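Long-range contacts in acetylglutamate kinase (Streptococcus mutans, PDB 3L86), which catalyses the ATP-dependent phosphorylation of N-acetyl-L-glutamate, the second step of the route from glutamate to N-acetylornithine in arginine biosynthesis: residues I39-G44 and K208-T213; I71-G76 and I174-S179; A193-T198 and I250-K255. All blocks are in the same frame, centred on the assembly; numbering follows the deposited sequence.

Contact 1: residues I39-G44 and K208-T213; sequences IVIKIG and KLILMT. With ADP (adenosine-5'-diphosphate), chain B.
Val40 bridges Lys208 and Ile210, giving its N-H to Lys208 O and accepting Ile210 N on its own O at 3.0 Å, in the parallel pairing of strands 38-43 and 208-212 in the central sheet of the amino acid kinase fold. Lys42 repeats the pattern: its N gives to Ile210 O, and its O takes Met212 N at 2.9 Å, so the even-numbered residues do the bonding on this side. Ile39, Ile41 and Ile43 turn their amides the other way, to strand 68-73, so strand 38-43 is bonded along both edges. Gly44 N closes the series on Met212 O at 3.0 Å. Beside helix 193-203, Val40 CG1 meets Leu209 CD1 at 3.7 Å and Leu211 CD2 lies against Lys42 CB; from CB outward the lysine chain bends at chi2, chi3 and chi4 and carries NZ toward the ADP beta-phosphate. There Lys42 and Lys249, both predicted transition-state stabilizers, come together beside the phosphate, and Asp194 is a weak, long ionic partner of Lys42 NZ. Past the strand ends, Gly44 CA comes within 3.6 Å of ADP O2B, and the same oxygen accepts a hydrogen bond from Thr213 OG1 at 2.7 Å.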
loop_
_atom_site.group_PDB
_atom_site.type_symbol
_atom_site.label_atom_id
_atom_site.label_comp_id
_atom_site.label_asym_id
_atom_site.label_seq_id
_atom_site.Cartn_x
_atom_site.Cartn_y
_atom_site.Cartn_z
ATOM N N ILE A 39 -10.740 2.497 -8.544
ATOM C CA ILE A 39 -9.979 3.086 -7.422
ATOM C C ILE A 39 -9.107 2.033 -6.678
ATOM O O ILE A 39 -9.575 0.928 -6.328
ATOM C CB ILE A 39 -10.944 3.722 -6.405
ATOM C CG1 ILE A 39 -11.798 4.816 -7.085
ATOM C CG2 ILE A 39 -10.205 4.244 -5.143
ATOM C CD1 ILE A 39 -12.964 5.275 -6.138
ATOM N N VAL A 40 -7.823 2.365 -6.504
ATOM C CA VAL A 40 -6.918 1.568 -5.661
ATOM C C VAL A 40 -6.879 2.174 -4.234
ATOM O O VAL A 40 -6.667 3.383 -4.078
ATOM C CB VAL A 40 -5.496 1.471 -6.293
ATOM C CG1 VAL A 40 -4.466 0.735 -5.350
ATOM C CG2 VAL A 40 -5.607 0.745 -7.711
ATOM N N ILE A 41 -7.160 1.344 -3.225
ATOM C CA ILE A 41 -7.066 1.727 -1.792
ATOM C C ILE A 41 -5.907 0.993 -1.108
ATOM O O ILE A 41 -5.941 -0.233 -0.966
ATOM C CB ILE A 41 -8.360 1.409 -1.064
ATOM C CG1 ILE A 41 -9.510 2.175 -1.762
ATOM C CG2 ILE A 41 -8.302 1.780 0.471
ATOM C CD1 ILE A 41 -10.795 1.404 -1.900
ATOM N N LYS A 42 -4.907 1.748 -0.648
ATOM C CA LYS A 42 -3.800 1.176 0.128
ATOM C C LYS A 42 -4.057 1.440 1.628
ATOM O O LYS A 42 -4.364 2.564 2.046
ATOM C CB LYS A 42 -2.503 1.841 -0.348
ATOM C CG LYS A 42 -1.161 1.223 0.112
ATOM C CD LYS A 42 -0.943 1.215 1.622
ATOM C CE LYS A 42 -0.561 2.548 2.252
ATOM N NZ LYS A 42 0.417 2.146 3.398
ATOM N N ILE A 43 -3.969 0.409 2.444
ATOM C CA ILE A 43 -4.333 0.511 3.881
ATOM C C ILE A 43 -3.065 0.234 4.725
ATOM O O ILE A 43 -2.459 -0.875 4.597
ATOM C CB ILE A 43 -5.552 -0.476 4.249
ATOM C CG1 ILE A 43 -6.771 -0.211 3.389
ATOM C CG2 ILE A 43 -6.028 -0.320 5.743
ATOM C CD1 ILE A 43 -7.752 -1.399 3.267
ATOM N N GLY A 44 -2.654 1.215 5.577
ATOM C CA GLY A 44 -1.449 1.070 6.488
ATOM C C GLY A 44 -1.578 0.123 7.688
ATOM O O GLY A 44 -2.626 -0.442 7.916
ATOM N N LYS A 208 -7.988 7.069 -9.296
ATOM C CA LYS A 208 -7.534 7.644 -8.038
ATOM C C LYS A 208 -6.858 6.576 -7.147
ATOM O O LYS A 208 -7.255 5.395 -7.156
ATOM C CB LYS A 208 -8.761 8.196 -7.275
ATOM C CG LYS A 208 -8.422 8.835 -5.908
ATOM C CD LYS A 208 -9.662 9.451 -5.260
ATOM C CE LYS A 208 -9.282 10.369 -4.109
ATOM N NZ LYS A 208 -10.520 10.976 -3.523
ATOM N N LEU A 209 -5.837 6.992 -6.400
ATOM C CA LEU A 209 -5.188 6.172 -5.337
ATOM C C LEU A 209 -5.372 6.851 -3.933
ATOM O O LEU A 209 -5.125 8.077 -3.762
ATOM C CB LEU A 209 -3.684 6.030 -5.658
ATOM C CG LEU A 209 -2.723 5.505 -4.553
ATOM C CD1 LEU A 209 -3.081 4.020 -4.192
ATOM C CD2 LEU A 209 -1.231 5.572 -5.020
ATOM N N ILE A 210 -5.813 6.077 -2.944
ATOM C CA ILE A 210 -5.969 6.559 -1.565
ATOM C C ILE A 210 -4.869 5.883 -0.752
ATOM O O ILE A 210 -4.775 4.643 -0.718
ATOM C CB ILE A 210 -7.423 6.238 -1.027
ATOM C CG1 ILE A 210 -8.464 6.920 -1.937
ATOM C CG2 ILE A 210 -7.588 6.694 0.415
ATOM C CD1 ILE A 210 -9.987 6.553 -1.678
ATOM N N LEU A 211 -3.992 6.676 -0.139
ATOM C CA LEU A 211 -2.991 6.143 0.759
ATOM C C LEU A 211 -3.464 6.379 2.219
ATOM O O LEU A 211 -3.212 7.451 2.830
ATOM C CB LEU A 211 -1.590 6.813 0.492
ATOM C CG LEU A 211 -0.978 6.548 -0.907
ATOM C CD1 LEU A 211 0.154 7.521 -1.260
ATOM C CD2 LEU A 211 -0.471 5.110 -1.111
ATOM N N MET A 212 -4.151 5.383 2.778
ATOM C CA MET A 212 -4.825 5.578 4.065
ATOM C C MET A 212 -3.878 5.163 5.200
ATOM O O MET A 212 -3.252 4.091 5.125
ATOM C CB MET A 212 -6.127 4.729 4.117
ATOM C CG MET A 212 -7.237 5.386 4.964
ATOM S SD MET A 212 -8.843 4.490 4.999
ATOM C CE MET A 212 -8.360 3.144 6.056
ATOM N N THR A 213 -3.759 6.027 6.214
ATOM C CA THR A 213 -2.700 5.916 7.180
ATOM C C THR A 213 -3.240 6.402 8.549
ATOM O O THR A 213 -4.493 6.478 8.750
ATOM C CB THR A 213 -1.427 6.730 6.727
ATOM O OG1 THR A 213 -0.399 6.653 7.732
ATOM C CG2 THR A 213 -1.731 8.210 6.406
HETATM P PB ADP B . 1.758 3.579 7.395
HETATM O O1B ADP B . 2.546 3.403 6.128
HETATM O O2B ADP B . 0.332 4.113 7.205
HETATM O O3B ADP B . 1.750 2.328 8.201
HETATM P PA ADP B . 4.088 5.142 8.403
HETATM O O1A ADP B . 4.523 5.299 9.854
HETATM O O2A ADP B . 4.960 4.296 7.519
HETATM O O3A ADP B . 2.503 4.683 8.325
HETATM O "O5'" ADP B . 4.007 6.659 7.851
HETATM C "C5'" ADP B . 3.133 7.601 8.521
HETATM C "C4'" ADP B . 3.972 8.421 9.546
HETATM O "O4'" ADP B . 4.915 9.331 8.942
HETATM C "C3'" ADP B . 3.136 9.319 10.472
HETATM O "O3'" ADP B . 2.601 8.504 11.510
HETATM C "C2'" ADP B . 4.170 10.279 11.047
HETATM O "O2'" ADP B . 4.690 9.662 12.218
HETATM C "C1'" ADP B . 5.309 10.239 10.030
HETATM N N9 ADP B . 5.552 11.585 9.447
HETATM C C8 ADP B . 6.800 12.097 9.246
HETATM N N7 ADP B . 6.702 13.322 8.665
HETATM C C5 ADP B . 5.382 13.598 8.528
HETATM C C6 ADP B . 4.582 14.718 8.040
HETATM N N6 ADP B . 5.180 15.807 7.488
HETATM N N1 ADP B . 3.225 14.611 8.046
HETATM C C2 ADP B . 2.611 13.547 8.538
HETATM N N3 ADP B . 3.271 12.489 9.010
HETATM C C4 ADP B . 4.637 12.459 9.049
#

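Contact 2: residues I71-G76 and I174-S179; sequences IVHGGG and IPILAS. With NLG (N-acetyl-L-glutamate), chain C.
His73 lays its imidazole against Ala178 and Ile176 where strands 68-73 and 174-182 run parallel toward the substrate pocket, at which strand 68-73 ends. With chi1 at 77°, CG sits between the backbone N and the carbonyl carbon, and the ring is carried across to the neighbouring strand. CB packs on Ile43 O of strand 38-43. Beyond CG, CD2 has Ile176 CG2 at 3.8 Å, near the ring plane, while NE2 and CE1 border Ala178, whose CA stands over one face in a CH-pi contact, 3.9 Å from the ring centroid. Back beside CG, ND1 donates to Gly74 O at 3.0 Å; the bond is nearly straight, lies in the ring plane and uses a carbonyl lone pair, which should fix the rotation of the imidazole. Val115 and Leu119 of helix 101-125 also touch this side chain.

The strands themselves are joined by Ile71 N to Pro175 O, Leu177 N to Ile71 O at 2.8 Å, and His73 N to Leu177 O. On the same side of the sheet as the histidine, Ile71 CD1 meets Ile174 CG2.

Beyond His73 the chain turns through Gly74 and Gly75, the N-cap, into helix 76-85, which begins at Gly76. Gly75 N donates to OE2 of N-acetyl-L-glutamate at 2.8 Å and Gly76 N to the same atom at 3.1 Å, while Ser179 OG approaches the substrate CG at 3.6 Å. Two amides on one carboxylate oxygen at a helix start would stabilise its negative charge and hold the group to be phosphorylated, and the ND1 bond to Gly74 O probably steadies the very peptide whose N-H, on Gly75, holds OE2.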
loop_
_atom_site.group_PDB
_atom_site.type_symbol
_atom_site.label_atom_id
_atom_site.label_comp_id
_atom_site.label_asym_id
_atom_site.label_seq_id
_atom_site.Cartn_x
_atom_site.Cartn_y
_atom_site.Cartn_z
ATOM N N ILE A 71 -7.496 -3.552 -3.307
ATOM C CA ILE A 71 -6.923 -3.201 -2.009
ATOM C C ILE A 71 -5.478 -3.770 -1.846
ATOM O O ILE A 71 -5.214 -4.977 -2.107
ATOM C CB ILE A 71 -7.826 -3.664 -0.811
ATOM C CG1 ILE A 71 -9.099 -2.803 -0.696
ATOM C CG2 ILE A 71 -7.037 -3.682 0.600
ATOM C CD1 ILE A 71 -10.165 -3.404 0.278
ATOM N N VAL A 72 -4.546 -2.877 -1.487
ATOM C CA VAL A 72 -3.141 -3.175 -1.150
ATOM C C VAL A 72 -3.018 -2.771 0.339
ATOM O O VAL A 72 -3.729 -1.872 0.787
ATOM C CB VAL A 72 -2.159 -2.346 -2.029
ATOM C CG1 VAL A 72 -0.666 -2.457 -1.544
ATOM C CG2 VAL A 72 -2.357 -2.722 -3.582
ATOM N N HIS A 73 -2.211 -3.524 1.102
ATOM C CA HIS A 73 -1.975 -3.263 2.504
ATOM C C HIS A 73 -0.509 -3.575 2.917
ATOM O O HIS A 73 0.185 -4.472 2.288
ATOM C CB HIS A 73 -2.969 -4.032 3.394
ATOM C CG HIS A 73 -2.667 -5.494 3.550
ATOM N ND1 HIS A 73 -1.732 -5.974 4.465
ATOM C CD2 HIS A 73 -3.223 -6.584 2.966
ATOM C CE1 HIS A 73 -1.704 -7.298 4.400
ATOM N NE2 HIS A 73 -2.618 -7.692 3.520
ATOM N N GLY A 74 -0.040 -2.848 3.936
ATOM C CA GLY A 74 1.257 -3.145 4.608
ATOM C C GLY A 74 1.062 -3.699 6.022
ATOM O O GLY A 74 0.095 -4.472 6.294
ATOM N N GLY A 75 1.956 -3.324 6.939
ATOM C CA GLY A 75 1.930 -3.878 8.305
ATOM C C GLY A 75 3.167 -3.608 9.167
ATOM O O GLY A 75 3.506 -4.411 10.039
ATOM N N GLY A 76 3.852 -2.490 8.946
ATOM C CA GLY A 76 5.086 -2.187 9.721
ATOM C C GLY A 76 4.967 -2.370 11.247
ATOM O O GLY A 76 5.791 -3.017 11.897
ATOM N N ILE A 174 -13.290 -8.162 -4.707
ATOM C CA ILE A 174 -12.129 -7.254 -4.513
ATOM C C ILE A 174 -10.907 -8.096 -4.162
ATOM O O ILE A 174 -10.917 -8.783 -3.140
ATOM C CB ILE A 174 -12.363 -6.225 -3.378
ATOM C CG1 ILE A 174 -13.581 -5.338 -3.701
ATOM C CG2 ILE A 174 -11.121 -5.341 -3.194
ATOM C CD1 ILE A 174 -14.122 -4.512 -2.522
ATOM N N PRO A 175 -9.859 -8.042 -5.006
ATOM C CA PRO A 175 -8.625 -8.706 -4.550
ATOM C C PRO A 175 -7.930 -7.911 -3.454
ATOM O O PRO A 175 -7.730 -6.713 -3.635
ATOM C CB PRO A 175 -7.731 -8.694 -5.788
ATOM C CG PRO A 175 -8.237 -7.499 -6.687
ATOM C CD PRO A 175 -9.779 -7.529 -6.407
ATOM N N ILE A 176 -7.520 -8.605 -2.380
ATOM C CA ILE A 176 -6.647 -8.056 -1.309
ATOM C C ILE A 176 -5.172 -8.544 -1.415
ATOM O O ILE A 176 -4.873 -9.775 -1.300
ATOM C CB ILE A 176 -7.243 -8.359 0.077
ATOM C CG1 ILE A 176 -8.628 -7.667 0.221
ATOM C CG2 ILE A 176 -6.321 -7.846 1.221
ATOM C CD1 ILE A 176 -9.546 -8.327 1.323
ATOM N N LEU A 177 -4.269 -7.582 -1.635
ATOM C CA LEU A 177 -2.823 -7.853 -1.821
ATOM C C LEU A 177 -1.905 -7.329 -0.743
ATOM O O LEU A 177 -1.709 -6.116 -0.593
ATOM C CB LEU A 177 -2.326 -7.169 -3.068
ATOM C CG LEU A 177 -2.169 -7.783 -4.404
ATOM C CD1 LEU A 177 -3.531 -8.339 -4.846
ATOM C CD2 LEU A 177 -1.652 -6.700 -5.402
ATOM N N ALA A 178 -1.242 -8.239 -0.057
ATOM C CA ALA A 178 -0.149 -7.873 0.876
ATOM C C ALA A 178 1.083 -7.325 0.138
ATOM O O ALA A 178 1.277 -7.655 -1.040
ATOM C CB ALA A 178 0.262 -9.103 1.696
ATOM N N SER A 179 1.950 -6.569 0.854
ATOM C CA SER A 179 3.107 -5.966 0.194
ATOM C C SER A 179 4.300 -6.936 0.079
ATOM O O SER A 179 5.266 -6.841 0.897
ATOM C CB SER A 179 3.545 -4.673 0.881
ATOM O OG SER A 179 3.795 -4.865 2.278
HETATM C CA NLG C . 7.976 -2.683 4.370
HETATM C C NLG C . 9.275 -2.430 3.853
HETATM O OXT NLG C . 10.110 -1.671 4.356
HETATM O O NLG C . 9.845 -2.717 2.866
HETATM C CB NLG C . 6.679 -3.488 4.174
HETATM C CG NLG C . 5.387 -3.199 5.045
HETATM C CD NLG C . 4.638 -1.800 5.093
HETATM O OE1 NLG C . 4.903 -1.009 4.234
HETATM O OE2 NLG C . 3.830 -1.461 5.973
HETATM C C7 NLG C . 8.119 -2.882 6.704
HETATM C C8 NLG C . 7.727 -2.375 7.727
HETATM O O7 NLG C . 8.826 -3.853 6.584
HETATM N N2 NLG C . 7.810 -2.387 5.567
#

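Contact 3: residues A193-T198 and I250-K255; sequences ADYLAT and IESAAK. With NLG (N-acetyl-L-glutamate), chain C.
Ser252 pushes its CB and hydroxyl between Asp194 and Thr198, one helical turn apart on the facing helix, with CB tight against Thr198 OG1 at 3.0 Å. Its chi1 of -63° places OG beside the backbone N, where it bonds to Pro248 O within its own helix; from there OG also lies 3.4 Å from Asp194 CB. Thr198 has a similar first torsion, -52°, which turns OG1 back to Asp194 O, at 3.2 Å, and directs CG2 toward Lys255. The same oxygen also takes the helical N-H of Thr198, and the two donors come from opposite faces of its plane. Within helices 193-203 and 246-258 of the amino acid kinase fold, both packed on strand 208-212, the segments 193-198 and 250-255 run nearly parallel (9°), their axes 8.8 Å apart at closest. Lys255, an extended chain, crosses Thr198 at about a right angle, CG touching Thr198 CG2 at 3.6 Å. At the active-site end, Asp194 OD1 forms a salt bridge with Lys249, just before segment 250-255. One residue earlier, Ala193 N at the start of its helix donates to OE1 of N-acetyl-L-glutamate at 3.0 Å.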
loop_
_atom_site.group_PDB
_atom_site.type_symbol
_atom_site.label_atom_id
_atom_site.label_comp_id
_atom_site.label_asym_id
_atom_site.label_seq_id
_atom_site.Cartn_x
_atom_site.Cartn_y
_atom_site.Cartn_z
ATOM N N ALA A 193 4.887 -0.902 1.233
ATOM C CA ALA A 193 3.488 -0.987 0.693
ATOM C C ALA A 193 3.131 0.145 -0.236
ATOM O O ALA A 193 2.326 -0.049 -1.140
ATOM C CB ALA A 193 2.386 -1.132 1.813
ATOM N N ASP A 194 3.684 1.336 0.006
ATOM C CA ASP A 194 3.486 2.509 -0.875
ATOM C C ASP A 194 4.032 2.293 -2.299
ATOM O O ASP A 194 3.417 2.720 -3.275
ATOM C CB ASP A 194 4.131 3.785 -0.257
ATOM C CG ASP A 194 3.612 4.065 1.202
ATOM O OD1 ASP A 194 2.386 4.116 1.413
ATOM O OD2 ASP A 194 4.431 4.169 2.142
ATOM N N TYR A 195 5.192 1.662 -2.401
ATOM C CA TYR A 195 5.782 1.315 -3.689
ATOM C C TYR A 195 4.835 0.362 -4.452
ATOM O O TYR A 195 4.617 0.494 -5.686
ATOM C CB TYR A 195 7.136 0.583 -3.442
ATOM C CG TYR A 195 8.358 1.452 -2.994
ATOM C CD1 TYR A 195 8.209 2.731 -2.437
ATOM C CD2 TYR A 195 9.677 0.957 -3.162
ATOM C CE1 TYR A 195 9.379 3.513 -2.036
ATOM C CE2 TYR A 195 10.827 1.697 -2.774
ATOM C CZ TYR A 195 10.670 2.957 -2.209
ATOM O OH TYR A 195 11.823 3.653 -1.864
ATOM N N LEU A 196 4.347 -0.663 -3.759
ATOM C CA LEU A 196 3.411 -1.610 -4.412
ATOM C C LEU A 196 2.102 -0.921 -4.912
ATOM O O LEU A 196 1.622 -1.216 -6.017
ATOM C CB LEU A 196 3.041 -2.795 -3.507
ATOM C CG LEU A 196 2.075 -3.819 -4.205
ATOM C CD1 LEU A 196 2.645 -4.268 -5.601
ATOM C CD2 LEU A 196 1.805 -5.066 -3.372
ATOM N N ALA A 197 1.508 -0.070 -4.069
ATOM C CA ALA A 197 0.356 0.744 -4.430
ATOM C C ALA A 197 0.561 1.582 -5.705
ATOM O O ALA A 197 -0.360 1.627 -6.531
ATOM C CB ALA A 197 0.015 1.693 -3.242
ATOM N N THR A 198 1.714 2.285 -5.834
ATOM C CA THR A 198 2.046 3.046 -7.102
ATOM C C THR A 198 2.031 2.126 -8.340
ATOM O O THR A 198 1.457 2.447 -9.360
ATOM C CB THR A 198 3.496 3.739 -7.113
ATOM O OG1 THR A 198 3.684 4.538 -5.943
ATOM C CG2 THR A 198 3.635 4.647 -8.324
ATOM N N ILE A 250 4.857 9.954 0.300
ATOM C CA ILE A 250 4.723 11.135 -0.553
ATOM C C ILE A 250 5.484 10.960 -1.891
ATOM O O ILE A 250 5.050 11.519 -2.874
ATOM C CB ILE A 250 5.213 12.475 0.134
ATOM C CG1 ILE A 250 4.681 13.694 -0.592
ATOM C CG2 ILE A 250 6.720 12.618 0.153
ATOM C CD1 ILE A 250 3.243 13.886 -0.382
ATOM N N GLU A 251 6.573 10.199 -1.936
ATOM C CA GLU A 251 7.228 9.865 -3.238
ATOM C C GLU A 251 6.335 8.984 -4.132
ATOM O O GLU A 251 6.236 9.196 -5.368
ATOM C CB GLU A 251 8.581 9.155 -3.035
ATOM C CG GLU A 251 9.701 10.110 -2.515
ATOM C CD GLU A 251 10.994 9.407 -2.170
ATOM O OE1 GLU A 251 11.027 8.192 -1.941
ATOM O OE2 GLU A 251 12.024 10.096 -2.112
ATOM N N SER A 252 5.701 7.967 -3.530
ATOM C CA SER A 252 4.717 7.142 -4.292
ATOM C C SER A 252 3.556 8.015 -4.844
ATOM O O SER A 252 3.163 7.907 -6.036
ATOM C CB SER A 252 4.224 5.988 -3.387
ATOM O OG SER A 252 5.356 5.150 -3.065
ATOM N N ALA A 253 3.025 8.918 -4.013
ATOM C CA ALA A 253 1.977 9.832 -4.483
ATOM C C ALA A 253 2.423 10.633 -5.738
ATOM O O ALA A 253 1.675 10.740 -6.721
ATOM C CB ALA A 253 1.534 10.816 -3.353
ATOM N N ALA A 254 3.640 11.193 -5.695
ATOM C CA ALA A 254 4.147 11.999 -6.808
ATOM C C ALA A 254 4.377 11.206 -8.104
ATOM O O ALA A 254 4.065 11.698 -9.189
ATOM C CB ALA A 254 5.463 12.721 -6.389
ATOM N N LYS A 255 4.925 10.003 -7.985
ATOM C CA LYS A 255 5.207 9.072 -9.105
ATOM C C LYS A 255 3.896 8.607 -9.798
ATOM O O LYS A 255 3.839 8.474 -11.040
ATOM C CB LYS A 255 6.033 7.917 -8.544
ATOM C CG LYS A 255 6.306 6.735 -9.444
ATOM C CD LYS A 255 7.599 6.044 -9.030
ATOM C CE LYS A 255 7.601 4.572 -9.455
ATOM N NZ LYS A 255 9.013 4.001 -9.597
HETATM C CA NLG C . 7.976 -2.683 4.370
HETATM C C NLG C . 9.275 -2.430 3.853
HETATM O OXT NLG C . 10.110 -1.671 4.356
HETATM O O NLG C . 9.845 -2.717 2.866
HETATM C CB NLG C . 6.679 -3.488 4.174
HETATM C CG NLG C . 5.387 -3.199 5.045
HETATM C CD NLG C . 4.638 -1.800 5.093
HETATM O OE1 NLG C . 4.903 -1.009 4.234
HETATM O OE2 NLG C . 3.830 -1.461 5.973
HETATM C C7 NLG C . 8.119 -2.882 6.704
HETATM C C8 NLG C . 7.727 -2.375 7.727
HETATM O O7 NLG C . 8.826 -3.853 6.584
HETATM N N2 NLG C . 7.810 -2.387 5.567
#

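Contacts 1 and 2 lie in one sheet, their centres about 10 Å apart, because strands 38-43 and 68-73 are neighbours in it: Ile43 N probably bonds to Val72 O and Ile41 O to Val72 N. Contact 3 lies about 10 Å from contact 1 and 13 Å from contact 2, centre to centre, with helix 193-203 packed against residues of both. Along the chain contact 2 is nested inside the loop closed by contact 1; contact 3 follows contact 2, and its segments alternate with those of contact 1. Contact 2 holds OE2 and contact 3 OE1 of the substrate's side-chain carboxylate, while contact 1 reaches the ADP phosphate, consistent with their jointly placing acceptor beside nucleotide.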